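Local structure of Exo-1,5-alpha-L-arabinofuranobiosidase (Gibberella zeae, 2YDT) at residues Glu15-Pro20 with Trp45-Pro50; Leu29-Leu34 with Asn352-Ser357; Ser298-Asn303 with Leu337-Ala342. The protein probably hydrolyses alpha-1,5-linked arabinan from chain ends as an exo-acting glycosidase releasing arabinobiose, and here binds an iminosugar inhibitor, arabinofuranose and manganese. All blocks are in the same frame, centred on the assembly; numbering follows the deposited sequence.

Interaction 1 (Glu15-Pro20 with Trp45-Pro50); sequences EIFDPP and WENYSP. With MN (manganese (II) ion), chain L; MN (manganese (II) ion), chain I; AHR (alpha-L-arabinofuranose), chain C.
Two consecutive side chains of one strand, Ile16 and Phe17, both point toward Trp45, because the backbone is interrupted there by a classic beta bulge in which both residues face Val354 of the neighbouring strand. The aromatic rings of Phe17 and Trp45 run nearly parallel, with planes 23° apart, but are slid so far that they barely overlap. Their closest atoms, Phe17 CD2 and Trp45 CZ2, are 3.4 Å apart, and Phe17 CB rests near the far rim of the indole. Ile16 adds its CG2 methyl, 4.1 Å from Trp45 CZ3.

The indole is set by its first torsion (chi1 58°), which puts CG between the backbone N and the carbonyl carbon, and by a bond from Trp45 NE1 to Asn47 OD1 at 3.0 Å, with an N-H...O angle of 154°. The same Asn47 OD1 lies 3.5 Å from Phe17 CE2, while the amide nitrogen of Asn47 is bonded to Tyr23.

Farther along each segment lie polar sites. The carboxylate of Asp18 bridges two manganese ions, one through each oxygen, and five waters complete the shell of the ion on OD1. On the other segment, Glu46 OE2 accepts a 2.6 Å hydrogen bond from O5 of the arabinofuranose, and Tyr48 OH meets Glu46 OE1 from above the carboxylate plane, also at 2.6 Å. The segments belong to separate four-stranded sheets, and this is apolar packing between the outermost strand of one blade and the next blade, as in a six-bladed sialidase-like beta-propeller.

Interaction 2 (Leu29-Leu34 with Asn352-Ser357); sequences LYARPL and NTVSAS
Strand 29-34 and segment 352-357 advance in the same sense, Leu29 standing opposite Asn352 and Ala31 opposite Val354, with the CA atoms of Ala31 and Val354 6.9 Å apart. No hydrogen bond joins them; they lie in different blades of the propeller: 28-35 is the first strand of its sheet, whereas 354-360 sits inside the sheet that the N-terminal strand completes. Between Leu29 and Ala31 the chain turns through a left-handed conformation at Tyr30.

Ala31 points its CB toward the second segment and meets Val354 CG1 at 4.3 Å. Leu29 starts in the other direction, but with CG anti to the backbone N (chi1 -163°) its CD1 methyl swings back to 4.0 Å from Asn352 ND2. Its side chain also reaches within about 4 Å, nearest atoms, of the bound arabinofuranose. Arg32 folds back along its own strand: NH1 donates to Ala31 O at 3.0 Å from above the carbonyl plane, and Tyr30 CE2 lies over the centre of one guanidinium face. Ser326 is a second partner of that carbonyl oxygen.

The direct contact is thus slight, one apolar pair and one methyl beside an amide nitrogen, and the polar tie runs through Asn352. Its buried side-chain NH2 group meets two backbone carbonyls, Val28 O on the strand of one blade and Ile344 O in the loop after strand 336-341 of the other, while Leu29 presents only a methyl to it.

Interaction 3 (Ser298-Asn303 with Leu337-Ala342); sequences SEIFTN and LMIMGA. With MN (manganese (II) ion), chain M.
Leu337, near the start of strand 336-341, meets Ile300 end to end, Leu337 CD2 lying 4.0 Å from Ile300 CD1. Its CG is anti to the backbone N (chi1 177°), which carries the branched tip straight out toward the isoleucine, while its backbone is bonded to Val359 of the adjoining strand. Met338 follows on the other face of the strand and packs on Val358 instead.

Ile339 brings the chain back to the same side as Leu337. Its CD1 comes within 4.1 Å of Ile300 CG2, with the two side chains set at a slant to each other. Ile300 thus serves two partners with separate branches, CD1 for Leu337 and CG2 for Ile339. These strands are not hydrogen-bonded: 300-303 belongs to the sheet of the preceding blade of the six-bladed propeller, 336-341 to the blade closed by the N-terminal strand, and the CA atoms of Ile300 and Ile339 are 9.3 Å apart. At this point the blades meet through three buried aliphatic side chains, and Ile339 also packs on Arg325.

Just before Ile300 the chain changes character, as Glu299 OE2 binds a manganese ion at 2.4 Å together with Asp316, and Glu299 OE1 forms a salt bridge with Arg297. Further along the second segment, Met340 again faces the opposite way, packing on Ala31 and Pro33 of the next blade. Beyond Gly341, Ala342 has left the strand and its methyl touches Val354 and Ala31.

How the interactions relate
All three contacts join blades rather than strands within a blade, and all involve the blade that closes the propeller ring: its strands 11-17, 354-360 and 336-341 supply one segment each. Interactions 1 and 2 pair it with the following blade, interaction 3 with the preceding one. Interaction 1 lies furthest out and is only partly buried, with an aromatic pair, beside which Asp18 binds metal; interactions 2 and 3 are buried and aliphatic, apart from the Asn352 amide. Backbone bonds probably knit them together, Ile16 N to Val354 O linking interactions 1 and 2, Ile339 N to Ser357 O linking 2 and 3. Segments 45-50 and 29-34 both lend residues to the arabinofuranose pocket, though in interaction 1 these are not the residues that touch.

Interaction 1 (Glu15-Pro20 with Trp45-Pro50)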
loop_
_atom_site.group_PDB
_atom_site.type_symbol
_atom_site.label_atom_id
_atom_site.label_comp_id
_atom_site.label_asym_id
_atom_site.label_seq_id
_atom_site.Cartn_x
_atom_site.Cartn_y
_atom_site.Cartn_z
ATOM N N GLU A 15 -14.927 5.851 -12.460
ATOM C CA GLU A 15 -13.968 5.014 -13.144
ATOM C C GLU A 15 -12.792 5.832 -13.576
ATOM O O GLU A 15 -12.926 6.890 -14.220
ATOM C CB GLU A 15 -14.622 4.340 -14.363
ATOM C CG GLU A 15 -13.711 3.380 -15.137
ATOM C CD GLU A 15 -14.483 2.634 -16.187
ATOM O OE1 GLU A 15 -14.467 3.101 -17.330
ATOM O OE2 GLU A 15 -15.137 1.630 -15.842
ATOM N N ILE A 16 -11.608 5.310 -13.246
ATOM C CA ILE A 16 -10.335 5.903 -13.604
ATOM C C ILE A 16 -9.734 5.267 -14.871
ATOM O O ILE A 16 -9.200 5.971 -15.740
ATOM C CB ILE A 16 -9.347 5.773 -12.396
ATOM C CG1 ILE A 16 -9.908 6.553 -11.187
ATOM C CG2 ILE A 16 -7.934 6.206 -12.788
ATOM C CD1 ILE A 16 -9.075 6.442 -9.894
ATOM N N PHE A 17 -9.832 3.947 -14.956
ATOM C CA PHE A 17 -9.296 3.209 -16.107
ATOM C C PHE A 17 -10.011 1.879 -16.289
ATOM O O PHE A 17 -10.179 1.126 -15.345
ATOM C CB PHE A 17 -7.805 2.925 -15.898
ATOM C CG PHE A 17 -7.149 2.162 -17.012
ATOM C CD1 PHE A 17 -7.047 2.697 -18.304
ATOM C CD2 PHE A 17 -6.564 0.942 -16.762
ATOM C CE1 PHE A 17 -6.404 1.987 -19.320
ATOM C CE2 PHE A 17 -5.904 0.249 -17.795
ATOM C CZ PHE A 17 -5.849 0.770 -19.041
ATOM N N ASP A 18 -10.413 1.607 -17.531
ATOM C CA ASP A 18 -10.981 0.353 -17.944
ATOM C C ASP A 18 -10.014 -0.252 -18.960
ATOM O O ASP A 18 -9.818 0.319 -20.052
ATOM C CB ASP A 18 -12.334 0.614 -18.602
ATOM C CG ASP A 18 -13.057 -0.647 -18.995
ATOM O OD1 ASP A 18 -12.743 -1.751 -18.516
ATOM O OD2 ASP A 18 -14.025 -0.513 -19.793
ATOM N N PRO A 19 -9.398 -1.412 -18.625
ATOM C CA PRO A 19 -8.358 -1.949 -19.478
ATOM C C PRO A 19 -8.866 -2.431 -20.844
ATOM O O PRO A 19 -10.015 -2.860 -20.959
ATOM C CB PRO A 19 -7.816 -3.142 -18.677
ATOM C CG PRO A 19 -8.953 -3.553 -17.759
ATOM C CD PRO A 19 -9.724 -2.294 -17.482
ATOM N N PRO A 20 -8.005 -2.385 -21.856
ATOM C CA PRO A 20 -8.309 -3.100 -23.098
ATOM C C PRO A 20 -8.631 -4.569 -22.781
ATOM O O PRO A 20 -8.033 -5.179 -21.876
ATOM C CB PRO A 20 -7.020 -2.968 -23.896
ATOM C CG PRO A 20 -6.383 -1.762 -23.387
ATOM C CD PRO A 20 -6.678 -1.777 -21.906
ATOM N N TRP A 45 -1.261 1.870 -10.748
ATOM C CA TRP A 45 -1.701 0.497 -10.557
ATOM C C TRP A 45 -0.803 -0.427 -11.336
ATOM O O TRP A 45 0.008 0.033 -12.188
ATOM C CB TRP A 45 -3.141 0.291 -11.034
ATOM C CG TRP A 45 -3.389 0.651 -12.513
ATOM C CD1 TRP A 45 -3.255 -0.179 -13.580
ATOM C CD2 TRP A 45 -3.747 1.918 -13.045
ATOM N NE1 TRP A 45 -3.528 0.480 -14.747
ATOM C CE2 TRP A 45 -3.843 1.772 -14.458
ATOM C CE3 TRP A 45 -4.030 3.173 -12.472
ATOM C CZ2 TRP A 45 -4.192 2.827 -15.297
ATOM C CZ3 TRP A 45 -4.395 4.215 -13.305
ATOM C CH2 TRP A 45 -4.468 4.044 -14.705
ATOM N N GLU A 46 -0.917 -1.730 -11.043
ATOM C CA GLU A 46 -0.267 -2.789 -11.865
ATOM C C GLU A 46 -1.036 -2.898 -13.165
ATOM O O GLU A 46 -2.235 -3.140 -13.147
ATOM C CB GLU A 46 -0.307 -4.147 -11.174
ATOM C CG GLU A 46 0.439 -4.212 -9.856
ATOM C CD GLU A 46 0.245 -5.503 -9.070
ATOM O OE1 GLU A 46 -0.570 -6.350 -9.432
ATOM O OE2 GLU A 46 0.933 -5.632 -8.044
ATOM N N ASN A 47 -0.340 -2.796 -14.304
ATOM C CA ASN A 47 -0.968 -2.717 -15.619
ATOM C C ASN A 47 -0.475 -3.896 -16.458
ATOM O O ASN A 47 0.694 -3.965 -16.853
ATOM C CB ASN A 47 -0.564 -1.372 -16.222
ATOM C CG ASN A 47 -1.362 -0.989 -17.463
ATOM O OD1 ASN A 47 -2.548 -0.685 -17.350
ATOM N ND2 ASN A 47 -0.689 -0.934 -18.637
ATOM N N TYR A 48 -1.343 -4.888 -16.619
ATOM C CA TYR A 48 -0.967 -6.210 -17.158
ATOM C C TYR A 48 -1.122 -6.212 -18.688
ATOM O O TYR A 48 -1.859 -7.013 -19.270
ATOM C CB TYR A 48 -1.759 -7.346 -16.513
ATOM C CG TYR A 48 -1.466 -7.612 -15.055
ATOM C CD1 TYR A 48 -0.751 -8.726 -14.669
ATOM C CD2 TYR A 48 -1.898 -6.737 -14.052
ATOM C CE1 TYR A 48 -0.455 -8.997 -13.327
ATOM C CE2 TYR A 48 -1.603 -6.994 -12.715
ATOM C CZ TYR A 48 -0.889 -8.125 -12.349
ATOM O OH TYR A 48 -0.582 -8.390 -11.029
ATOM N N SER A 49 -0.309 -5.388 -19.313
ATOM C CA SER A 49 -0.349 -5.251 -20.773
ATOM C C SER A 49 0.364 -6.427 -21.446
ATOM O O SER A 49 1.204 -7.074 -20.867
ATOM C CB SER A 49 0.265 -3.914 -21.188
ATOM O OG SER A 49 1.590 -3.809 -20.704
ATOM N N PRO A 50 0.008 -6.713 -22.715
ATOM C CA PRO A 50 0.737 -7.738 -23.472
ATOM C C PRO A 50 2.132 -7.225 -23.812
ATOM O O PRO A 50 2.268 -6.101 -24.287
ATOM C CB PRO A 50 -0.120 -7.902 -24.760
ATOM C CG PRO A 50 -1.314 -7.028 -24.564
ATOM C CD PRO A 50 -1.009 -6.026 -23.520
HETATM MN MN MN L . -15.145 0.914 -21.073
HETATM MN MN MN I . -13.721 -3.642 -18.668
HETATM O O5 AHR C . 0.636 -7.767 -6.543
HETATM C C5 AHR C . 0.460 -8.963 -7.321
HETATM C C4 AHR C . 0.383 -10.191 -6.448
HETATM O O4 AHR C . 1.579 -10.428 -5.732
HETATM C C3 AHR C . 0.226 -11.494 -7.253
HETATM O O3 AHR C . -1.136 -11.746 -7.685
HETATM C C2 AHR C . 0.641 -12.528 -6.235
HETATM O O2 AHR C . 1.189 -13.739 -6.775
HETATM C C1 AHR C . 1.659 -11.792 -5.407
HETATM O O HOH W 1 -15.091 -2.924 -20.337
HETATM O O HOH W 2 -12.128 -4.265 -20.103
HETATM O O HOH W 3 -14.682 -5.636 -18.927
HETATM O O HOH W 4 -15.364 -2.958 -17.360
HETATM O O HOH W 5 -12.645 -4.626 -17.005
#

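Interaction 2 (Leu29-Leu34 with Asn352-Ser357)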
loop_
_atom_site.group_PDB
_atom_site.type_symbol
_atom_site.label_atom_id
_atom_site.label_comp_id
_atom_site.label_asym_id
_atom_site.label_seq_id
_atom_site.Cartn_x
_atom_site.Cartn_y
_atom_site.Cartn_z
ATOM N N LEU A 29 -4.646 -4.221 -11.140
ATOM C CA LEU A 29 -4.677 -4.644 -9.740
ATOM C C LEU A 29 -3.869 -3.588 -8.979
ATOM O O LEU A 29 -3.035 -2.883 -9.565
ATOM C CB LEU A 29 -4.021 -6.035 -9.584
ATOM C CG LEU A 29 -4.318 -6.791 -8.292
ATOM C CD1 LEU A 29 -5.801 -7.292 -8.267
ATOM C CD2 LEU A 29 -3.325 -7.940 -8.056
ATOM N N TYR A 30 -4.081 -3.478 -7.663
ATOM C CA TYR A 30 -3.100 -2.759 -6.812
ATOM C C TYR A 30 -3.092 -1.268 -7.050
ATOM O O TYR A 30 -2.072 -0.682 -7.429
ATOM C CB TYR A 30 -1.683 -3.383 -6.962
ATOM C CG TYR A 30 -0.841 -3.333 -5.700
ATOM C CD1 TYR A 30 -0.600 -4.499 -4.949
ATOM C CD2 TYR A 30 -0.244 -2.148 -5.275
ATOM C CE1 TYR A 30 0.165 -4.492 -3.821
ATOM C CE2 TYR A 30 0.532 -2.121 -4.129
ATOM C CZ TYR A 30 0.757 -3.292 -3.415
ATOM O OH TYR A 30 1.538 -3.280 -2.264
ATOM N N ALA A 31 -4.223 -0.611 -6.795
ATOM C CA ALA A 31 -4.359 0.831 -6.987
ATOM C C ALA A 31 -3.730 1.606 -5.832
ATOM O O ALA A 31 -3.873 1.224 -4.676
ATOM C CB ALA A 31 -5.871 1.227 -7.124
ATOM N N ARG A 32 -3.088 2.719 -6.190
ATOM C CA ARG A 32 -2.470 3.621 -5.212
ATOM C C ARG A 32 -2.664 5.072 -5.587
ATOM O O ARG A 32 -2.362 5.452 -6.743
ATOM C CB ARG A 32 -0.962 3.305 -5.071
ATOM C CG ARG A 32 -0.684 1.985 -4.363
ATOM C CD ARG A 32 -1.021 2.023 -2.901
ATOM N NE ARG A 32 -0.618 0.838 -2.166
ATOM C CZ ARG A 32 -1.376 -0.224 -1.930
ATOM N NH1 ARG A 32 -2.579 -0.353 -2.438
ATOM N NH2 ARG A 32 -0.919 -1.172 -1.157
ATOM N N PRO A 33 -3.089 5.915 -4.605
ATOM C CA PRO A 33 -3.246 7.358 -4.841
ATOM C C PRO A 33 -2.219 8.188 -4.096
ATOM O O PRO A 33 -1.575 7.711 -3.167
ATOM C CB PRO A 33 -4.591 7.644 -4.188
ATOM C CG PRO A 33 -4.583 6.797 -2.997
ATOM C CD PRO A 33 -3.750 5.539 -3.347
ATOM N N LEU A 34 -2.080 9.417 -4.548
ATOM C CA LEU A 34 -1.187 10.392 -3.871
ATOM C C LEU A 34 -1.715 11.805 -4.013
ATOM O O LEU A 34 -2.065 12.228 -5.122
ATOM C CB LEU A 34 0.222 10.305 -4.478
ATOM C CG LEU A 34 1.265 11.310 -3.981
ATOM C CD1 LEU A 34 1.606 11.017 -2.504
ATOM C CD2 LEU A 34 2.558 11.355 -4.854
ATOM N N ASN A 352 -12.033 -6.437 -13.844
ATOM C CA ASN A 352 -11.378 -5.401 -12.997
ATOM C C ASN A 352 -11.284 -4.075 -13.729
ATOM O O ASN A 352 -10.961 -4.005 -14.937
ATOM C CB ASN A 352 -9.966 -5.766 -12.536
ATOM C CG ASN A 352 -9.911 -6.857 -11.496
ATOM O OD1 ASN A 352 -10.951 -7.391 -11.014
ATOM N ND2 ASN A 352 -8.669 -7.227 -11.125
ATOM N N THR A 353 -11.545 -2.994 -12.989
ATOM C CA THR A 353 -11.285 -1.646 -13.459
ATOM C C THR A 353 -10.637 -0.908 -12.274
ATOM O O THR A 353 -10.758 -1.353 -11.119
ATOM C CB THR A 353 -12.567 -0.888 -13.844
ATOM O OG1 THR A 353 -13.405 -0.764 -12.664
ATOM C CG2 THR A 353 -13.316 -1.658 -14.987
ATOM N N VAL A 354 -10.010 0.205 -12.583
ATOM C CA VAL A 354 -9.478 1.138 -11.552
ATOM C C VAL A 354 -10.567 2.185 -11.288
ATOM O O VAL A 354 -11.049 2.821 -12.204
ATOM C CB VAL A 354 -8.152 1.824 -11.996
ATOM C CG1 VAL A 354 -7.567 2.624 -10.795
ATOM C CG2 VAL A 354 -7.161 0.761 -12.560
ATOM N N SER A 355 -10.963 2.349 -10.026
ATOM C CA SER A 355 -11.990 3.330 -9.728
ATOM C C SER A 355 -11.801 3.893 -8.325
ATOM O O SER A 355 -10.981 3.395 -7.559
ATOM C CB SER A 355 -13.374 2.699 -9.822
ATOM O OG SER A 355 -13.611 1.753 -8.783
ATOM N N ALA A 356 -12.567 4.940 -7.983
ATOM C CA ALA A 356 -12.452 5.531 -6.640
ATOM C C ALA A 356 -13.769 6.174 -6.245
ATOM O O ALA A 356 -14.593 6.508 -7.106
ATOM C CB ALA A 356 -11.340 6.560 -6.574
ATOM N N SER A 357 -13.918 6.358 -4.940
ATOM C CA SER A 357 -14.983 7.174 -4.361
ATOM C C SER A 357 -14.351 8.152 -3.369
ATOM O O SER A 357 -13.314 7.851 -2.781
ATOM C CB SER A 357 -15.954 6.281 -3.595
ATOM O OG SER A 357 -16.611 5.334 -4.415
#

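Interaction 3 (Ser298-Asn303 with Leu337-Ala342)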
loop_
_atom_site.group_PDB
_atom_site.type_symbol
_atom_site.label_atom_id
_atom_site.label_comp_id
_atom_site.label_asym_id
_atom_site.label_seq_id
_atom_site.Cartn_x
_atom_site.Cartn_y
_atom_site.Cartn_z
ATOM N N SER A 298 -16.069 -4.659 2.058
ATOM C CA SER A 298 -16.197 -3.306 1.539
ATOM C C SER A 298 -16.207 -2.199 2.578
ATOM O O SER A 298 -16.002 -1.026 2.228
ATOM C CB SER A 298 -17.446 -3.199 0.652
ATOM O OG SER A 298 -18.611 -3.441 1.414
ATOM N N GLU A 299 -16.448 -2.540 3.848
ATOM C CA GLU A 299 -16.526 -1.531 4.881
ATOM C C GLU A 299 -15.168 -0.891 5.187
ATOM O O GLU A 299 -14.097 -1.434 4.825
ATOM C CB GLU A 299 -17.111 -2.097 6.178
ATOM C CG GLU A 299 -18.528 -2.671 5.985
ATOM C CD GLU A 299 -18.580 -4.133 5.675
ATOM O OE1 GLU A 299 -17.548 -4.763 5.390
ATOM O OE2 GLU A 299 -19.691 -4.718 5.739
ATOM N N ILE A 300 -15.212 0.261 5.841
ATOM C CA ILE A 300 -14.014 0.849 6.471
ATOM C C ILE A 300 -14.110 0.602 7.983
ATOM O O ILE A 300 -15.233 0.501 8.546
ATOM C CB ILE A 300 -13.790 2.309 6.109
ATOM C CG1 ILE A 300 -14.933 3.218 6.616
ATOM C CG2 ILE A 300 -13.497 2.418 4.560
ATOM C CD1 ILE A 300 -14.603 4.691 6.601
ATOM N N PHE A 301 -12.946 0.521 8.607
ATOM C CA PHE A 301 -12.776 0.267 10.024
ATOM C C PHE A 301 -12.064 1.459 10.650
ATOM O O PHE A 301 -11.001 1.881 10.187
ATOM C CB PHE A 301 -12.036 -1.033 10.242
ATOM C CG PHE A 301 -12.774 -2.219 9.723
ATOM C CD1 PHE A 301 -13.607 -2.963 10.535
ATOM C CD2 PHE A 301 -12.719 -2.553 8.379
ATOM C CE1 PHE A 301 -14.338 -4.044 10.026
ATOM C CE2 PHE A 301 -13.440 -3.638 7.874
ATOM C CZ PHE A 301 -14.260 -4.372 8.711
ATOM N N THR A 302 -12.649 2.019 11.712
ATOM C CA THR A 302 -12.127 3.267 12.270
ATOM C C THR A 302 -11.781 3.124 13.746
ATOM O O THR A 302 -12.345 2.290 14.433
ATOM C CB THR A 302 -13.125 4.460 12.120
ATOM O OG1 THR A 302 -14.337 4.170 12.857
ATOM C CG2 THR A 302 -13.450 4.727 10.639
ATOM N N ASN A 303 -10.878 3.993 14.209
ATOM C CA ASN A 303 -10.451 3.982 15.618
ATOM C C ASN A 303 -10.069 5.392 16.006
ATOM O O ASN A 303 -9.125 5.974 15.501
ATOM C CB ASN A 303 -9.316 2.973 15.837
ATOM C CG ASN A 303 -8.997 2.733 17.313
ATOM O OD1 ASN A 303 -8.605 3.682 18.027
ATOM N ND2 ASN A 303 -9.098 1.483 17.750
ATOM N N LEU A 337 -12.366 11.490 2.525
ATOM C CA LEU A 337 -11.591 10.263 2.421
ATOM C C LEU A 337 -11.783 9.670 1.021
ATOM O O LEU A 337 -12.906 9.367 0.628
ATOM C CB LEU A 337 -12.039 9.262 3.475
ATOM C CG LEU A 337 -11.363 7.873 3.460
ATOM C CD1 LEU A 337 -9.924 7.931 4.062
ATOM C CD2 LEU A 337 -12.203 6.852 4.217
ATOM N N MET A 338 -10.670 9.463 0.300
ATOM C CA MET A 338 -10.738 8.730 -0.985
ATOM C C MET A 338 -10.460 7.260 -0.733
ATOM O O MET A 338 -9.555 6.912 0.060
ATOM C CB MET A 338 -9.722 9.300 -1.990
ATOM C CG MET A 338 -9.568 8.454 -3.236
ATOM S SD MET A 338 -8.426 9.237 -4.450
ATOM C CE MET A 338 -9.615 10.188 -5.204
ATOM N N ILE A 339 -11.241 6.399 -1.391
ATOM C CA ILE A 339 -11.118 4.965 -1.332
ATOM C C ILE A 339 -10.952 4.499 -2.783
ATOM O O ILE A 339 -11.803 4.796 -3.642
ATOM C CB ILE A 339 -12.370 4.284 -0.701
ATOM C CG1 ILE A 339 -12.759 5.027 0.584
ATOM C CG2 ILE A 339 -12.111 2.786 -0.491
ATOM C CD1 ILE A 339 -14.100 4.599 1.176
ATOM N N MET A 340 -9.817 3.832 -3.095
ATOM C CA MET A 340 -9.409 3.559 -4.480
ATOM C C MET A 340 -9.088 2.086 -4.606
ATOM O O MET A 340 -8.419 1.501 -3.752
ATOM C CB MET A 340 -8.154 4.360 -4.841
ATOM C CG MET A 340 -7.739 4.300 -6.317
ATOM S SD MET A 340 -6.066 4.984 -6.475
ATOM C CE MET A 340 -5.874 4.958 -8.247
ATOM N N GLY A 341 -9.577 1.456 -5.676
ATOM C CA GLY A 341 -9.313 0.054 -5.921
ATOM C C GLY A 341 -9.146 -0.301 -7.367
ATOM O O GLY A 341 -9.533 0.481 -8.269
ATOM N N ALA A 342 -8.521 -1.466 -7.579
ATOM C CA ALA A 342 -8.324 -1.985 -8.931
ATOM C C ALA A 342 -8.767 -3.431 -9.036
ATOM O O ALA A 342 -8.215 -4.218 -9.798
ATOM C CB ALA A 342 -6.886 -1.748 -9.442
HETATM MN MN MN M . -21.843 -3.810 5.488
HETATM O O HOH W 6 -21.803 -3.645 7.191
#